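Local coordinates for diol-dehydratase (Roseburia inulinivorans, PDB 5I2A), which probably dehydrates diols such as 1,2-propanediol as a B12-independent lyase of the glycyl radical enzyme family, at residues A[511-516]-A[683-689]; A[690-695]-A[749-754]. One frame throughout, in Å; residues are numbered along the deposited sequence.

Contact 1 of 2, residues A[511-516]-A[683-689]; sequences DNAIDY and NPRGGMY
Asn512 and Asn683 bring the backbones nearest, their CA atoms 5.9 Å apart, where the helical segment 511-516 faces a type I turn from Asn683 to Gly686 that leads into strand 688-689. Asn683 OD1 accepts the backbone N-H of Arg685, closing an Asx turn, and that of Gly687 just past the turn, from opposite faces of its amide plane. Arg685 grips Asp515 side-on: in a salt bridge, NE of Arg685 donates to the syn lone pair of Asp515 OD1 at 2.9 Å, and NH2 of Arg685 lies 2.8 Å from Asp515 OD2. The carboxylate and guanidinium planes are only 29° apart, and the bend at chi3 (-64°) swings the guanidinium back to the acid. Pro684 lays CG over one face of the Tyr516 ring, 3.8 Å from the centroid, a CH-pi contact. Tyr689 OH donates to Asn512 OD1 at 2.7 Å from above the amide plane. Beyond the pair, Arg685 also bridges to Asp448 and makes a cation-pi contact with Trp450, and Asn683 ND2 binds Thr551. An alanine in place of this arginine is likely to leave the carboxylates of Asp515 and Asp448 without their shared mate. Helix 489-521 is thereby joined to strand 548-556, while Tyr516 OH bonds Ala198 O of the second subunit.

Contact 2 of 2, residues A[690-695]-A[749-754]; sequences QAGLYP and ASNGTL
Leu693 CD1 lies 4.0 Å from Ala749 CB and equally near Thr753 CG2; the side chains of Leu693 and Thr753 run side by side, pointing the same way. Farther along, Tyr694 CB meets Leu754 CB at 3.6 Å, and Pro695 CD rests on Leu754 CD2. Backbone bonds flank these contacts: Leu693 N to Gly752 O is 2.8 Å and nearly straight (167°), Leu754 N returns to Leu693 O, and Asn751 N reaches Ala691 O. Gly692 passes close to Asn751, where a CB would collide with Asn751 ND2. At the polar edge Ser750 OG donates to Gln690 OE1 at 2.7 Å, from above the amide plane; OG also bonds Arg423. With CG held between the backbone N and the carbonyl carbon (chi1 39°), the extended Gln690 chain runs past Ser750, and its NE2 gives a hydrogen to a water whose oxygen, 2.8 Å from Asn751 OD1, donates to it in turn. Asn751 ND2 binds Gln554 and His451 O, the latter also taking Tyr694 OH. The single bridge between Leu693 and Thr753, beside a type I turn from Ala749 to Gly752, marks an irregular buried pairing of two loops, joining the pyruvate formate lyase-like and glycine radical sequence regions.

How the contacts relate
Following the chain from the N terminus, the first segment met is 511-516 on helix 489-521, and contact 1 closes a loop of 166 intervening residues, mostly helical, when the chain returns at 683-689. Contact 2 opens at once, since 690 follows 689, and closes after 53 residues at 749-754. The two loops therefore stand in series, neither nested nor crossed, with centres about 18 Å apart and no touch except the continuous chain. Contact 1 lies farther from the chain centre (about 19 Å against 12 Å) and beside the second subunit, whereas no other protein chain touches contact 2. The continuous run 683-695 is thus held to helix 489-521 first and then to the loop preceding strand 756-759, with strand 548-556 alongside both.

Contact 1 of 2, residues A[511-516]-A[683-689]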
loop_
_atom_site.group_PDB
_atom_site.type_symbol
_atom_site.label_atom_id
_atom_site.label_comp_id
_atom_site.label_asym_id
_atom_site.label_seq_id
_atom_site.Cartn_x
_atom_site.Cartn_y
_atom_site.Cartn_z
ATOM N N ASP A 511 14.151 0.864 -11.553
ATOM C CA ASP A 511 14.457 0.577 -10.154
ATOM C C ASP A 511 13.357 1.090 -9.220
ATOM O O ASP A 511 12.978 0.404 -8.279
ATOM C CB ASP A 511 15.808 1.185 -9.756
ATOM C CG ASP A 511 16.970 0.306 -10.134
ATOM O OD1 ASP A 511 16.818 -0.939 -10.106
ATOM O OD2 ASP A 511 18.039 0.855 -10.439
ATOM N N ASN A 512 12.850 2.290 -9.485
ATOM C CA ASN A 512 11.777 2.843 -8.662
ATOM C C ASN A 512 10.518 1.970 -8.761
ATOM O O ASN A 512 9.826 1.760 -7.777
ATOM C CB ASN A 512 11.466 4.300 -9.056
ATOM C CG ASN A 512 12.539 5.282 -8.563
ATOM O OD1 ASN A 512 13.442 4.905 -7.815
ATOM N ND2 ASN A 512 12.419 6.544 -8.956
ATOM N N ALA A 513 10.239 1.451 -9.951
ATOM C CA ALA A 513 9.119 0.521 -10.123
ATOM C C ALA A 513 9.299 -0.746 -9.274
ATOM O O ALA A 513 8.373 -1.193 -8.608
ATOM C CB ALA A 513 8.954 0.150 -11.603
ATOM N N ILE A 514 10.499 -1.314 -9.300
ATOM C CA ILE A 514 10.791 -2.502 -8.503
ATOM C C ILE A 514 10.737 -2.168 -6.998
ATOM O O ILE A 514 10.296 -2.976 -6.198
ATOM C CB ILE A 514 12.157 -3.091 -8.910
ATOM C CG1 ILE A 514 12.087 -3.562 -10.367
ATOM C CG2 ILE A 514 12.581 -4.251 -7.983
ATOM C CD1 ILE A 514 13.455 -3.826 -11.021
ATOM N N ASP A 515 11.152 -0.956 -6.650
ATOM C CA ASP A 515 11.102 -0.438 -5.281
ATOM C C ASP A 515 9.668 -0.457 -4.745
ATOM O O ASP A 515 9.416 -0.968 -3.654
ATOM C CB ASP A 515 11.685 0.990 -5.251
ATOM C CG ASP A 515 12.416 1.326 -3.939
ATOM O OD1 ASP A 515 12.073 0.788 -2.863
ATOM O OD2 ASP A 515 13.335 2.171 -3.996
ATOM N N TYR A 516 8.731 0.076 -5.531
ATOM C CA TYR A 516 7.318 0.035 -5.160
ATOM C C TYR A 516 6.866 -1.391 -4.966
ATOM O O TYR A 516 6.156 -1.672 -4.018
ATOM C CB TYR A 516 6.424 0.729 -6.210
ATOM C CG TYR A 516 6.433 2.222 -6.034
ATOM C CD1 TYR A 516 5.926 2.804 -4.867
ATOM C CD2 TYR A 516 6.992 3.050 -6.996
ATOM C CE1 TYR A 516 5.961 4.178 -4.671
ATOM C CE2 TYR A 516 7.034 4.424 -6.814
ATOM C CZ TYR A 516 6.515 4.981 -5.655
ATOM O OH TYR A 516 6.554 6.341 -5.485
ATOM N N ASN A 683 14.416 8.103 -4.786
ATOM C CA ASN A 683 13.719 6.825 -4.797
ATOM C C ASN A 683 12.496 6.901 -3.893
ATOM O O ASN A 683 12.359 7.866 -3.147
ATOM C CB ASN A 683 14.675 5.681 -4.386
ATOM C CG ASN A 683 15.232 5.834 -2.980
ATOM O OD1 ASN A 683 14.511 6.156 -2.041
ATOM N ND2 ASN A 683 16.546 5.588 -2.831
ATOM N N PRO A 684 11.602 5.895 -3.962
ATOM C CA PRO A 684 10.354 5.965 -3.188
ATOM C C PRO A 684 10.536 5.774 -1.690
ATOM O O PRO A 684 9.563 5.931 -0.953
ATOM C CB PRO A 684 9.512 4.812 -3.770
ATOM C CG PRO A 684 10.096 4.565 -5.108
ATOM C CD PRO A 684 11.558 4.785 -4.930
ATOM N N ARG A 685 11.748 5.442 -1.248
ATOM C CA ARG A 685 12.022 5.317 0.182
ATOM C C ARG A 685 12.511 6.648 0.769
ATOM O O ARG A 685 12.935 6.695 1.923
ATOM C CB ARG A 685 13.059 4.201 0.453
ATOM C CG ARG A 685 12.469 2.775 0.507
ATOM C CD ARG A 685 13.530 1.691 0.288
ATOM N NE ARG A 685 14.096 1.780 -1.052
ATOM C CZ ARG A 685 15.355 2.087 -1.327
ATOM N NH1 ARG A 685 16.224 2.307 -0.343
ATOM N NH2 ARG A 685 15.743 2.178 -2.589
ATOM N N GLY A 686 12.457 7.719 -0.018
ATOM C CA GLY A 686 12.850 9.038 0.475
ATOM C C GLY A 686 14.343 9.339 0.461
ATOM O O GLY A 686 14.804 10.262 1.125
ATOM N N GLY A 687 15.101 8.561 -0.307
ATOM C CA GLY A 687 16.529 8.775 -0.426
ATOM C C GLY A 687 16.981 9.100 -1.846
ATOM O O GLY A 687 16.164 9.302 -2.744
ATOM N N MET A 688 18.292 9.157 -2.032
ATOM C CA MET A 688 18.892 9.577 -3.286
ATOM C C MET A 688 19.551 8.408 -4.005
ATOM O O MET A 688 20.019 7.450 -3.381
ATOM C CB MET A 688 19.941 10.667 -3.054
ATOM C CG MET A 688 19.437 11.907 -2.287
ATOM S SD MET A 688 18.088 12.787 -3.130
ATOM C CE MET A 688 18.874 13.252 -4.687
ATOM N N TYR A 689 19.613 8.517 -5.318
ATOM C CA TYR A 689 20.476 7.664 -6.100
ATOM C C TYR A 689 21.939 8.076 -5.897
ATOM O O TYR A 689 22.241 9.235 -5.613
ATOM C CB TYR A 689 20.101 7.742 -7.579
ATOM C CG TYR A 689 18.946 6.848 -7.943
ATOM C CD1 TYR A 689 17.653 7.115 -7.488
ATOM C CD2 TYR A 689 19.146 5.733 -8.737
ATOM C CE1 TYR A 689 16.598 6.276 -7.809
ATOM C CE2 TYR A 689 18.100 4.908 -9.080
ATOM C CZ TYR A 689 16.835 5.167 -8.607
ATOM O OH TYR A 689 15.809 4.320 -8.951
#

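Contact 2 of 2, residues A[690-695]-A[749-754]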
loop_
_atom_site.group_PDB
_atom_site.type_symbol
_atom_site.label_atom_id
_atom_site.label_comp_id
_atom_site.label_asym_id
_atom_site.label_seq_id
_atom_site.Cartn_x
_atom_site.Cartn_y
_atom_site.Cartn_z
ATOM N N GLN A 690 22.832 7.110 -6.036
ATOM C CA GLN A 690 24.261 7.369 -6.069
ATOM C C GLN A 690 24.908 6.313 -6.966
ATOM O O GLN A 690 24.688 5.112 -6.780
ATOM C CB GLN A 690 24.871 7.357 -4.658
ATOM C CG GLN A 690 24.326 6.297 -3.718
ATOM C CD GLN A 690 25.111 6.197 -2.404
ATOM O OE1 GLN A 690 25.827 7.124 -2.018
ATOM N NE2 GLN A 690 25.014 5.045 -1.745
ATOM N N ALA A 691 25.664 6.763 -7.957
ATOM C CA ALA A 691 26.354 5.861 -8.876
ATOM C C ALA A 691 27.389 4.969 -8.192
ATOM O O ALA A 691 28.088 5.396 -7.267
ATOM C CB ALA A 691 27.042 6.668 -9.986
ATOM N N GLY A 692 27.477 3.728 -8.656
ATOM C CA GLY A 692 28.658 2.909 -8.451
ATOM C C GLY A 692 29.298 2.604 -9.798
ATOM O O GLY A 692 28.673 2.788 -10.849
ATOM N N LEU A 693 30.545 2.149 -9.767
ATOM C CA LEU A 693 31.275 1.770 -10.967
ATOM C C LEU A 693 31.994 0.444 -10.701
ATOM O O LEU A 693 33.176 0.410 -10.373
ATOM C CB LEU A 693 32.266 2.862 -11.385
ATOM C CG LEU A 693 31.664 4.242 -11.681
ATOM C CD1 LEU A 693 32.719 5.333 -11.697
ATOM C CD2 LEU A 693 30.868 4.235 -12.976
ATOM N N TYR A 694 31.255 -0.644 -10.837
ATOM C CA TYR A 694 31.811 -1.970 -10.652
ATOM C C TYR A 694 31.023 -2.968 -11.490
ATOM O O TYR A 694 29.890 -2.694 -11.872
ATOM C CB TYR A 694 31.812 -2.366 -9.177
ATOM C CG TYR A 694 30.462 -2.573 -8.503
ATOM C CD1 TYR A 694 29.774 -3.776 -8.639
ATOM C CD2 TYR A 694 29.923 -1.601 -7.652
ATOM C CE1 TYR A 694 28.587 -3.992 -7.987
ATOM C CE2 TYR A 694 28.713 -1.819 -6.973
ATOM C CZ TYR A 694 28.050 -3.013 -7.154
ATOM O OH TYR A 694 26.864 -3.267 -6.509
ATOM N N PRO A 695 31.640 -4.107 -11.812
ATOM C CA PRO A 695 31.016 -4.972 -12.821
ATOM C C PRO A 695 30.464 -6.318 -12.356
ATOM O O PRO A 695 29.740 -6.932 -13.137
ATOM C CB PRO A 695 32.169 -5.220 -13.783
ATOM C CG PRO A 695 33.341 -5.376 -12.842
ATOM C CD PRO A 695 33.089 -4.363 -11.710
ATOM N N ALA A 749 30.978 8.882 -7.063
ATOM C CA ALA A 749 30.432 7.531 -7.210
ATOM C C ALA A 749 30.415 6.831 -5.856
ATOM O O ALA A 749 31.133 5.851 -5.636
ATOM C CB ALA A 749 31.243 6.723 -8.208
ATOM N N SER A 750 29.564 7.320 -4.965
ATOM C CA SER A 750 29.651 6.954 -3.565
ATOM C C SER A 750 28.987 5.611 -3.281
ATOM O O SER A 750 28.984 5.157 -2.146
ATOM C CB SER A 750 29.049 8.063 -2.698
ATOM O OG SER A 750 27.793 8.472 -3.187
ATOM N N ASN A 751 28.441 4.964 -4.311
ATOM C CA ASN A 751 28.063 3.564 -4.184
ATOM C C ASN A 751 29.271 2.646 -4.370
ATOM O O ASN A 751 29.136 1.433 -4.266
ATOM C CB ASN A 751 26.957 3.173 -5.182
ATOM C CG ASN A 751 26.275 1.863 -4.799
ATOM O OD1 ASN A 751 25.933 1.647 -3.633
ATOM N ND2 ASN A 751 26.114 0.964 -5.773
ATOM N N GLY A 752 30.436 3.229 -4.661
ATOM C CA GLY A 752 31.689 2.488 -4.731
ATOM C C GLY A 752 32.256 2.291 -6.132
ATOM O O GLY A 752 31.506 2.084 -7.089
ATOM N N THR A 753 33.584 2.343 -6.257
ATOM C CA THR A 753 34.236 2.011 -7.525
ATOM C C THR A 753 35.139 0.790 -7.360
ATOM O O THR A 753 35.557 0.452 -6.256
ATOM C CB THR A 753 35.067 3.196 -8.097
ATOM O OG1 THR A 753 36.230 3.420 -7.295
ATOM C CG2 THR A 753 34.236 4.476 -8.144
ATOM N N LEU A 754 35.432 0.116 -8.461
ATOM C CA LEU A 754 36.238 -1.092 -8.409
ATOM C C LEU A 754 37.428 -1.024 -9.366
ATOM O O LEU A 754 37.262 -0.837 -10.575
ATOM C CB LEU A 754 35.382 -2.325 -8.730
ATOM C CG LEU A 754 36.125 -3.670 -8.704
ATOM C CD1 LEU A 754 35.203 -4.788 -8.191
ATOM C CD2 LEU A 754 36.661 -4.042 -10.073
HETATM O O HOH W 1 23.442 2.904 -3.090
HETATM O O HOH W 2 27.357 3.548 -0.820
#